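Local coordinates for protein thiamin pyrophosphokinase (Saccharomyces cerevisiae, PDB 1IG0) that transfers a pyrophosphate group from ATP to thiamine, making thiamine diphosphate and AMP, as a homodimer and as yeast's only enzyme for this step, at residues I6-R11 with K269-N274; E10-G15 with R289-N294. All blocks are in the same frame, centred on the assembly; numbering follows the deposited sequence.

Contact 1 of 2, residues I6-R11 with K269-N274; sequences IENPER and KWDVKN. With VIB (3-(4-amino-2-methyl-pyrimidin-5-ylmethyl)-5-(2-hydroxy-ethyl)-4-methyl-thiazol-3-ium), chain C.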
ATOM      1  N   ILE B   6       2.058 -25.314  -9.426  1.00 25.38           N
ATOM      2  CA  ILE B   6       2.559 -25.709 -10.733  1.00 25.95           C
ATOM      3  C   ILE B   6       2.763 -24.496 -11.620  1.00 25.40           C
ATOM      4  O   ILE B   6       2.037 -23.508 -11.512  1.00 24.48           O
ATOM      5  CB  ILE B   6       1.587 -26.674 -11.442  1.00 27.32           C
ATOM      6  CG1 ILE B   6       0.272 -25.956 -11.756  1.00 27.29           C
ATOM      7  CG2 ILE B   6       1.333 -27.890 -10.564  1.00 28.20           C
ATOM      8  CD1 ILE B   6      -0.680 -26.771 -12.607  1.00 28.68           C
ATOM      9  N   GLU B   7       3.759 -24.574 -12.494  1.00 24.30           N
ATOM     10  CA  GLU B   7       4.048 -23.484 -13.411  1.00 23.74           C
ATOM     11  C   GLU B   7       3.468 -23.854 -14.767  1.00 22.96           C
ATOM     12  O   GLU B   7       3.931 -24.790 -15.418  1.00 23.02           O
ATOM     13  CB  GLU B   7       5.556 -23.265 -13.522  1.00 25.14           C
ATOM     14  CG  GLU B   7       5.930 -22.002 -14.273  1.00 27.76           C
ATOM     15  CD  GLU B   7       7.421 -21.748 -14.275  1.00 29.64           C
ATOM     16  OE1 GLU B   7       8.028 -21.759 -13.184  1.00 29.98           O
ATOM     17  OE2 GLU B   7       7.983 -21.529 -15.368  1.00 31.03           O
ATOM     18  N   ASN B   8       2.442 -23.120 -15.177  1.00 21.10           N
ATOM     19  CA  ASN B   8       1.772 -23.361 -16.447  1.00 20.50           C
ATOM     20  C   ASN B   8       2.469 -22.717 -17.624  1.00 20.36           C
ATOM     21  O   ASN B   8       3.295 -21.818 -17.460  1.00 19.71           O
ATOM     22  CB  ASN B   8       0.348 -22.792 -16.423  1.00 20.57           C
ATOM     23  CG  ASN B   8      -0.619 -23.655 -15.662  1.00 19.61           C
ATOM     24  OD1 ASN B   8      -0.773 -24.838 -15.956  1.00 19.67           O
ATOM     25  ND2 ASN B   8      -1.296 -23.065 -14.682  1.00 20.13           N
ATOM     26  N   PRO B   9       2.157 -23.193 -18.840  1.00 20.66           N
ATOM     27  CA  PRO B   9       2.770 -22.595 -20.025  1.00 20.72           C
ATOM     28  C   PRO B   9       2.069 -21.236 -20.107  1.00 21.44           C
ATOM     29  O   PRO B   9       1.154 -20.973 -19.325  1.00 21.13           O
ATOM     30  CB  PRO B   9       2.368 -23.552 -21.146  1.00 20.47           C
ATOM     31  CG  PRO B   9       1.084 -24.160 -20.646  1.00 20.78           C
ATOM     32  CD  PRO B   9       1.383 -24.396 -19.190  1.00 20.59           C
ATOM     33  N   GLU B  10       2.459 -20.383 -21.044  1.00 21.32           N
ATOM     34  CA  GLU B  10       1.860 -19.054 -21.124  1.00 22.80           C
ATOM     35  C   GLU B  10       0.352 -18.976 -21.379  1.00 22.45           C
ATOM     36  O   GLU B  10      -0.290 -17.995 -20.995  1.00 21.70           O
ATOM     37  CB  GLU B  10       2.604 -18.219 -22.163  1.00 23.59           C
ATOM     38  CG  GLU B  10       2.805 -16.776 -21.741  1.00 26.72           C
ATOM     39  CD  GLU B  10       3.370 -16.654 -20.333  1.00 25.99           C
ATOM     40  OE1 GLU B  10       4.385 -17.314 -20.025  1.00 27.08           O
ATOM     41  OE2 GLU B  10       2.795 -15.893 -19.531  1.00 27.06           O
ATOM     42  N   ARG B  11      -0.219 -19.991 -22.019  1.00 22.27           N
ATOM     43  CA  ARG B  11      -1.655 -19.985 -22.295  1.00 22.51           C
ATOM     44  C   ARG B  11      -2.312 -21.358 -22.174  1.00 22.85           C
ATOM     45  O   ARG B  11      -1.861 -22.331 -22.779  1.00 22.73           O
ATOM     46  CB  ARG B  11      -1.922 -19.420 -23.695  1.00 22.49           C
ATOM     47  CG  ARG B  11      -1.693 -17.917 -23.841  1.00 22.30           C
ATOM     48  CD  ARG B  11      -2.834 -17.118 -23.225  1.00 23.24           C
ATOM     49  NE  ARG B  11      -2.664 -15.677 -23.399  1.00 22.86           N
ATOM     50  CZ  ARG B  11      -1.768 -14.941 -22.749  1.00 23.43           C
ATOM     51  NH1 ARG B  11      -0.952 -15.502 -21.867  1.00 21.81           N
ATOM     52  NH2 ARG B  11      -1.683 -13.639 -22.986  1.00 22.59           N
ATOM     53  N   LYS B 269      -0.339 -18.226 -14.162  1.00 18.42           N
ATOM     54  CA  LYS B 269       0.966 -18.747 -14.565  1.00 18.12           C
ATOM     55  C   LYS B 269       1.437 -19.751 -13.522  1.00 18.86           C
ATOM     56  O   LYS B 269       2.031 -20.776 -13.851  1.00 18.53           O
ATOM     57  CB  LYS B 269       1.977 -17.607 -14.693  1.00 17.93           C
ATOM     58  CG  LYS B 269       3.381 -18.057 -15.072  1.00 19.03           C
ATOM     59  CD  LYS B 269       3.435 -18.742 -16.428  1.00 19.79           C
ATOM     60  CE  LYS B 269       4.866 -19.137 -16.770  1.00 20.01           C
ATOM     61  NZ  LYS B 269       4.958 -19.852 -18.073  1.00 21.51           N
ATOM     62  N   TRP B 270       1.159 -19.439 -12.261  1.00 18.95           N
ATOM     63  CA  TRP B 270       1.506 -20.306 -11.148  1.00 19.24           C
ATOM     64  C   TRP B 270       0.215 -20.632 -10.403  1.00 19.63           C
ATOM     65  O   TRP B 270      -0.266 -19.832  -9.599  1.00 19.33           O
ATOM     66  CB  TRP B 270       2.498 -19.607 -10.217  1.00 19.71           C
ATOM     67  CG  TRP B 270       3.879 -19.508 -10.795  1.00 18.98           C
ATOM     68  CD1 TRP B 270       4.860 -20.458 -10.750  1.00 19.84           C
ATOM     69  CD2 TRP B 270       4.421 -18.405 -11.531  1.00 19.35           C
ATOM     70  NE1 TRP B 270       5.981 -20.015 -11.415  1.00 19.68           N
ATOM     71  CE2 TRP B 270       5.736 -18.759 -11.909  1.00 18.84           C
ATOM     72  CE3 TRP B 270       3.919 -17.154 -11.919  1.00 18.61           C
ATOM     73  CZ2 TRP B 270       6.562 -17.901 -12.645  1.00 19.67           C
ATOM     74  CZ3 TRP B 270       4.742 -16.299 -12.655  1.00 18.71           C
ATOM     75  CH2 TRP B 270       6.047 -16.682 -13.012  1.00 18.39           C
ATOM     76  N   ASP B 271      -0.359 -21.795 -10.702  1.00 18.73           N
ATOM     77  CA  ASP B 271      -1.593 -22.229 -10.054  1.00 20.00           C
ATOM     78  C   ASP B 271      -1.271 -22.992  -8.779  1.00 20.36           C
ATOM     79  O   ASP B 271      -0.286 -23.728  -8.719  1.00 21.42           O
ATOM     80  CB  ASP B 271      -2.417 -23.128 -10.980  1.00 19.09           C
ATOM     81  CG  ASP B 271      -3.280 -22.341 -11.947  1.00 18.72           C
ATOM     82  OD1 ASP B 271      -3.781 -21.265 -11.558  1.00 19.30           O
ATOM     83  OD2 ASP B 271      -3.474 -22.806 -13.089  1.00 20.41           O
ATOM     84  N   VAL B 272      -2.109 -22.818  -7.763  1.00 20.66           N
ATOM     85  CA  VAL B 272      -1.897 -23.485  -6.486  1.00 21.10           C
ATOM     86  C   VAL B 272      -3.125 -24.254  -6.008  1.00 21.84           C
ATOM     87  O   VAL B 272      -4.231 -24.057  -6.511  1.00 22.30           O
ATOM     88  CB  VAL B 272      -1.495 -22.467  -5.396  1.00 20.95           C
ATOM     89  CG1 VAL B 272      -0.185 -21.800  -5.770  1.00 22.38           C
ATOM     90  CG2 VAL B 272      -2.581 -21.423  -5.231  1.00 20.22           C
ATOM     91  N   LYS B 273      -2.910 -25.142  -5.040  1.00 22.73           N
ATOM     92  CA  LYS B 273      -3.974 -25.958  -4.453  1.00 24.23           C
ATOM     93  C   LYS B 273      -3.625 -26.198  -2.987  1.00 23.25           C
ATOM     94  O   LYS B 273      -2.464 -26.444  -2.666  1.00 22.12           O
ATOM     95  CB  LYS B 273      -4.087 -27.303  -5.178  1.00 26.23           C
ATOM     96  CG  LYS B 273      -4.401 -27.186  -6.659  1.00 29.58           C
ATOM     97  CD  LYS B 273      -4.534 -28.545  -7.340  1.00 32.29           C
ATOM     98  CE  LYS B 273      -5.772 -29.298  -6.876  1.00 33.22           C
ATOM     99  NZ  LYS B 273      -6.273 -30.224  -7.935  1.00 36.20           N
ATOM    100  N   ASN B 274      -4.623 -26.132  -2.107  1.00 23.77           N
ATOM    101  CA  ASN B 274      -4.401 -26.336  -0.674  1.00 24.38           C
ATOM    102  C   ASN B 274      -3.143 -25.558  -0.302  1.00 23.36           C
ATOM    103  O   ASN B 274      -2.245 -26.072   0.366  1.00 23.93           O
ATOM    104  CB  ASN B 274      -4.203 -27.827  -0.378  1.00 26.71           C
ATOM    105  CG  ASN B 274      -5.311 -28.687  -0.958  1.00 29.13           C
ATOM    106  OD1 ASN B 274      -6.492 -28.441  -0.718  1.00 32.23           O
ATOM    107  ND2 ASN B 274      -4.933 -29.704  -1.727  1.00 30.35           N
TER
HETATM  108  CM2 VIB C 702       2.385 -19.154  -6.045  1.00 19.59           C
HETATM  109  N4A VIB C 702       6.652 -18.328  -8.424  1.00 17.96           N
HETATM  110  CM4 VIB C 702       7.522 -14.044 -11.052  1.00 20.38           C
HETATM  111  O1  VIB C 702       9.054 -10.995  -7.782  1.00 27.41           O
HETATM  112  C7  VIB C 702       9.366 -11.146  -9.171  1.00 24.95           C
HETATM  113  C6  VIB C 702       9.743 -12.622  -9.461  1.00 22.69           C
HETATM  114  C2  VIB C 702       7.221 -14.921  -7.569  1.00 19.66           C
HETATM  115  S1  VIB C 702       8.632 -13.923  -7.097  1.00 20.79           S
HETATM  116  C5  VIB C 702       8.691 -13.551  -8.862  1.00 21.35           C
HETATM  117  C4  VIB C 702       7.700 -14.183  -9.547  1.00 20.13           C
HETATM  118  N3  VIB C 702       6.944 -14.909  -8.798  1.00 20.03           N
HETATM  119  C7A VIB C 702       5.791 -15.701  -9.311  1.00 17.97           C
HETATM  120  C4A VIB C 702       5.370 -17.875  -8.054  1.00 17.20           C
HETATM  121  N3A VIB C 702       4.543 -18.705  -7.267  1.00 19.14           N
HETATM  122  C2A VIB C 702       3.263 -18.271  -6.886  1.00 18.92           C
HETATM  123  N1A VIB C 702       2.808 -17.006  -7.300  1.00 19.07           N
HETATM  124  C6A VIB C 702       3.630 -16.175  -8.087  1.00 17.72           C
HETATM  125  C5A VIB C 702       4.913 -16.603  -8.471  1.00 18.36           C
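Glu7 and Trp270 face each other as a non-hydrogen-bonded antiparallel pair, CA atoms 4.7 Å apart, and their side chains run side by side in the same direction. With CG anti to the backbone N (chi1 -170°) and an extended chain beyond, Glu7 lays its CG by the indole nitrogen, and its OE1 accepts from Trp270 NE1 at 3.2 Å. The donor meets OE1 from above the carboxylate plane; Tyr123 OH of the second subunit hydrogen-bonds the same oxygen. A tryptophan suits this place because its broad ring is sandwiched: Lys269 CG lies over one face, while thiamine packs on the opposite face, its bridging carbon C7A toward the rim and its pyrimidine over CG and CD2. Val272 CG1 touches the pyrimidine methyl CM2.

Bonds from Ile6 N to Asp271 O (2.9 Å) and from Asn8 N to Lys269 O (2.7 Å) join the backbones. On the other face of the pair, Ile6 CG1 packs on Asp271 CB at 4.0 Å. The buried Asp271 carboxylate is well supplied with donors: OD2 takes Gly267 N and, weakly, Asn8 ND2, which also hydrogen-bonds Leu268 O; OD1 takes Thr265 OG1 and Leu268 N. Lys269 completes the close part: chi2 of 62° bends CD back toward Asn8 O, and the extended remainder takes NZ to that oxygen at 2.6 Å.

Toward solvent the contact thins out. NZ meets Glu10 OE1 at a longer 3.3 Å, a salt bridge, while Arg289 holds OE2; Pro9 makes little contact, and Ile6 is exposed.

The two-stranded sheet of 4-7 and 270-272 lies beside strand 288-289, with Lys269 and Trp270 touching Arg289, Asn288 bonding Trp270 O, and the second subunit reaching Glu7 and Trp270.

Contact 2 of 2, residues E10-G15 with R289-N294; sequences ERIKIG and RFVGDN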
ATOM      1  N   GLU B  10       2.459 -20.383 -21.044  1.00 21.32           N
ATOM      2  CA  GLU B  10       1.860 -19.054 -21.124  1.00 22.80           C
ATOM      3  C   GLU B  10       0.352 -18.976 -21.379  1.00 22.45           C
ATOM      4  O   GLU B  10      -0.290 -17.995 -20.995  1.00 21.70           O
ATOM      5  CB  GLU B  10       2.604 -18.219 -22.163  1.00 23.59           C
ATOM      6  CG  GLU B  10       2.805 -16.776 -21.741  1.00 26.72           C
ATOM      7  CD  GLU B  10       3.370 -16.654 -20.333  1.00 25.99           C
ATOM      8  OE1 GLU B  10       4.385 -17.314 -20.025  1.00 27.08           O
ATOM      9  OE2 GLU B  10       2.795 -15.893 -19.531  1.00 27.06           O
ATOM     10  N   ARG B  11      -0.219 -19.991 -22.019  1.00 22.27           N
ATOM     11  CA  ARG B  11      -1.655 -19.985 -22.295  1.00 22.51           C
ATOM     12  C   ARG B  11      -2.312 -21.358 -22.174  1.00 22.85           C
ATOM     13  O   ARG B  11      -1.861 -22.331 -22.779  1.00 22.73           O
ATOM     14  CB  ARG B  11      -1.922 -19.420 -23.695  1.00 22.49           C
ATOM     15  CG  ARG B  11      -1.693 -17.917 -23.841  1.00 22.30           C
ATOM     16  CD  ARG B  11      -2.834 -17.118 -23.225  1.00 23.24           C
ATOM     17  NE  ARG B  11      -2.664 -15.677 -23.399  1.00 22.86           N
ATOM     18  CZ  ARG B  11      -1.768 -14.941 -22.749  1.00 23.43           C
ATOM     19  NH1 ARG B  11      -0.952 -15.502 -21.867  1.00 21.81           N
ATOM     20  NH2 ARG B  11      -1.683 -13.639 -22.986  1.00 22.59           N
ATOM     21  N   ILE B  12      -3.385 -21.426 -21.392  1.00 23.18           N
ATOM     22  CA  ILE B  12      -4.125 -22.671 -21.203  1.00 23.71           C
ATOM     23  C   ILE B  12      -5.618 -22.366 -21.192  1.00 24.68           C
ATOM     24  O   ILE B  12      -6.034 -21.206 -21.247  1.00 23.86           O
ATOM     25  CB  ILE B  12      -3.800 -23.348 -19.846  1.00 23.55           C
ATOM     26  CG1 ILE B  12      -4.362 -22.503 -18.695  1.00 24.33           C
ATOM     27  CG2 ILE B  12      -2.296 -23.523 -19.688  1.00 24.80           C
ATOM     28  CD1 ILE B  12      -4.309 -23.186 -17.335  1.00 24.61           C
ATOM     29  N   LYS B  13      -6.417 -23.424 -21.126  1.00 26.31           N
ATOM     30  CA  LYS B  13      -7.865 -23.312 -21.052  1.00 29.20           C
ATOM     31  C   LYS B  13      -8.242 -24.062 -19.784  1.00 31.01           C
ATOM     32  O   LYS B  13      -7.803 -25.187 -19.561  1.00 30.66           O
ATOM     33  CB  LYS B  13      -8.545 -23.981 -22.249  1.00 29.48           C
ATOM     34  CG  LYS B  13      -8.607 -23.144 -23.523  1.00 31.78           C
ATOM     35  CD  LYS B  13      -9.453 -23.859 -24.579  1.00 33.33           C
ATOM     36  CE  LYS B  13      -9.716 -22.991 -25.802  1.00 35.50           C
ATOM     37  NZ  LYS B  13      -8.463 -22.576 -26.483  1.00 37.01           N
ATOM     38  N   ILE B  14      -9.038 -23.429 -18.941  1.00 33.45           N
ATOM     39  CA  ILE B  14      -9.451 -24.067 -17.716  1.00 36.44           C
ATOM     40  C   ILE B  14     -10.782 -24.700 -18.005  1.00 38.92           C
ATOM     41  O   ILE B  14     -11.391 -24.464 -19.054  1.00 40.36           O
ATOM     42  CB  ILE B  14      -9.597 -23.060 -16.552  1.00 35.90           C
ATOM     43  CG1 ILE B  14     -10.825 -22.146 -16.756  1.00 35.66           C
ATOM     44  CG2 ILE B  14      -8.345 -22.212 -16.460  1.00 35.50           C
ATOM     45  CD1 ILE B  14     -11.027 -21.141 -15.648  1.00 35.33           C
ATOM     46  N   GLY B  15     -11.247 -25.548 -17.109  1.00 41.95           N
ATOM     47  CA  GLY B  15     -12.542 -26.155 -17.393  1.00 45.10           C
ATOM     48  C   GLY B  15     -13.614 -25.869 -16.324  1.00 47.49           C
ATOM     49  O   GLY B  15     -13.480 -24.976 -15.541  1.00 48.43           O
ATOM     50  N   ARG B 289       0.387 -13.968 -12.985  1.00 18.70           N
ATOM     51  CA  ARG B 289      -0.208 -13.420 -14.197  1.00 19.64           C
ATOM     52  C   ARG B 289      -1.229 -14.397 -14.763  1.00 19.24           C
ATOM     53  O   ARG B 289      -1.142 -15.601 -14.533  1.00 18.74           O
ATOM     54  CB  ARG B 289       0.877 -13.138 -15.246  1.00 21.78           C
ATOM     55  CG  ARG B 289       1.351 -14.375 -15.994  1.00 26.77           C
ATOM     56  CD  ARG B 289       2.512 -14.074 -16.920  1.00 29.85           C
ATOM     57  NE  ARG B 289       3.743 -13.830 -16.178  1.00 34.53           N
ATOM     58  CZ  ARG B 289       4.894 -14.445 -16.420  1.00 32.10           C
ATOM     59  NH1 ARG B 289       4.978 -15.347 -17.390  1.00 33.24           N
ATOM     60  NH2 ARG B 289       5.963 -14.153 -15.695  1.00 32.47           N
ATOM     61  N   PHE B 290      -2.203 -13.870 -15.495  1.00 18.12           N
ATOM     62  CA  PHE B 290      -3.236 -14.701 -16.103  1.00 18.99           C
ATOM     63  C   PHE B 290      -2.665 -15.469 -17.296  1.00 18.85           C
ATOM     64  O   PHE B 290      -1.910 -14.916 -18.096  1.00 19.81           O
ATOM     65  CB  PHE B 290      -4.395 -13.831 -16.601  1.00 19.21           C
ATOM     66  CG  PHE B 290      -5.113 -13.074 -15.519  1.00 19.54           C
ATOM     67  CD1 PHE B 290      -5.522 -11.762 -15.739  1.00 20.68           C
ATOM     68  CD2 PHE B 290      -5.413 -13.673 -14.298  1.00 20.18           C
ATOM     69  CE1 PHE B 290      -6.219 -11.057 -14.763  1.00 19.67           C
ATOM     70  CE2 PHE B 290      -6.111 -12.974 -13.313  1.00 20.54           C
ATOM     71  CZ  PHE B 290      -6.514 -11.664 -13.548  1.00 20.84           C
ATOM     72  N   VAL B 291      -3.023 -16.744 -17.412  1.00 18.99           N
ATOM     73  CA  VAL B 291      -2.576 -17.557 -18.537  1.00 18.85           C
ATOM     74  C   VAL B 291      -3.794 -18.190 -19.192  1.00 19.80           C
ATOM     75  O   VAL B 291      -3.712 -18.733 -20.293  1.00 20.95           O
ATOM     76  CB  VAL B 291      -1.586 -18.665 -18.109  1.00 18.08           C
ATOM     77  CG1 VAL B 291      -0.305 -18.032 -17.600  1.00 18.37           C
ATOM     78  CG2 VAL B 291      -2.213 -19.559 -17.047  1.00 17.49           C
ATOM     79  N   GLY B 292      -4.928 -18.119 -18.501  1.00 20.12           N
ATOM     80  CA  GLY B 292      -6.154 -18.662 -19.053  1.00 20.13           C
ATOM     81  C   GLY B 292      -6.531 -17.817 -20.254  1.00 20.23           C
ATOM     82  O   GLY B 292      -6.506 -16.588 -20.181  1.00 19.78           O
ATOM     83  N   ASP B 293      -6.863 -18.469 -21.364  1.00 20.85           N
ATOM     84  CA  ASP B 293      -7.238 -17.768 -22.589  1.00 22.05           C
ATOM     85  C   ASP B 293      -8.230 -16.633 -22.367  1.00 22.79           C
ATOM     86  O   ASP B 293      -8.002 -15.503 -22.803  1.00 22.96           O
ATOM     87  CB  ASP B 293      -7.850 -18.749 -23.594  1.00 22.64           C
ATOM     88  CG  ASP B 293      -6.817 -19.405 -24.481  1.00 22.60           C
ATOM     89  OD1 ASP B 293      -7.197 -20.329 -25.232  1.00 23.22           O
ATOM     90  OD2 ASP B 293      -5.637 -18.997 -24.439  1.00 24.16           O
ATOM     91  N   ASN B 294      -9.327 -16.937 -21.681  1.00 24.13           N
ATOM     92  CA  ASN B 294     -10.373 -15.949 -21.449  1.00 25.09           C
ATOM     93  C   ASN B 294     -10.873 -15.842 -20.012  1.00 24.45           C
ATOM     94  O   ASN B 294     -11.790 -15.066 -19.739  1.00 24.03           O
ATOM     95  CB  ASN B 294     -11.566 -16.261 -22.346  1.00 28.34           C
ATOM     96  CG  ASN B 294     -12.136 -17.640 -22.082  1.00 31.05           C
ATOM     97  OD1 ASN B 294     -11.566 -18.649 -22.497  1.00 36.02           O
ATOM     98  ND2 ASN B 294     -13.254 -17.692 -21.369  1.00 34.42           N
TER
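Glu10 and Arg289 cross at about a right angle, their carboxylate and guanidinium planes only 28° apart. Arg289 NH1 meets OE2 of Glu10 on its syn side at 3.1 Å, with a nearly straight N-H...O (165°). OE2 lies near the guanidinium plane, at its edge. Arg289 CD is 3.2 Å from Glu10 OE2, so methylene and NH1 both touch that oxygen. An alanine in place of Arg289 would probably leave Glu10 OE2 without this salt-bridge partner and open a gap beside its carboxylate, with Lys269 remaining as the mate of OE1.

At the other end Lys13 and Asp293 cross obliquely, and NZ reaches OD1 at 2.9 Å, nearly in line with its C-O bond. The second oxygen, OD2, rests against the aliphatic part of Arg11, whose CD is 3.6 Å away; the guanidinium stands 74° from the carboxylate. A lysine suits the exposed position 13, its long chain reaching Asp293, while Arg11 uses its CD against Val291 O and Asp293 and its head group on Asn245.

Between the charged ends, Val291 turns its branched CB onto Glu10 O at 3.2 Å, and its CG2 meets Ile12 CG1 at 4.0 Å, two beta-branched chains crossing obliquely. Ile12 grips the opposite backbone twice: its N donates to Val291 O, and its O accepts from Asp293 N at 2.9 Å. Gly292, without a side chain, brings its CA against Ile12 O.

This is an isolated beta bridge, Ile12 with Gly292, between two loop segments of the chain, which ties the N-terminal segment to the loop joining strands 288-289 and 295-300 in the thiamine-binding region.

Overall arrangement
Both contacts pin the N-terminal segment to the vitamin B1 binding region, and both are only partly buried, about 28 and 26 Å from the chain's centre to the contact centres. They start from one stretch and share Glu10 and Arg11, their centres about 9 Å apart; Lys269 N and Arg289 O form a probable hydrogen bond between them. Contact 1 is a regular antiparallel strand pair that reaches both the ligand and the second subunit, with one salt bridge and the buried polar groups of Asp271. Contact 2 joins loops by two backbone hydrogen bonds and a small apolar touch, with a salt bridge at each end. Glu10 links the two, each carboxylate oxygen serving a basic residue of a different contact.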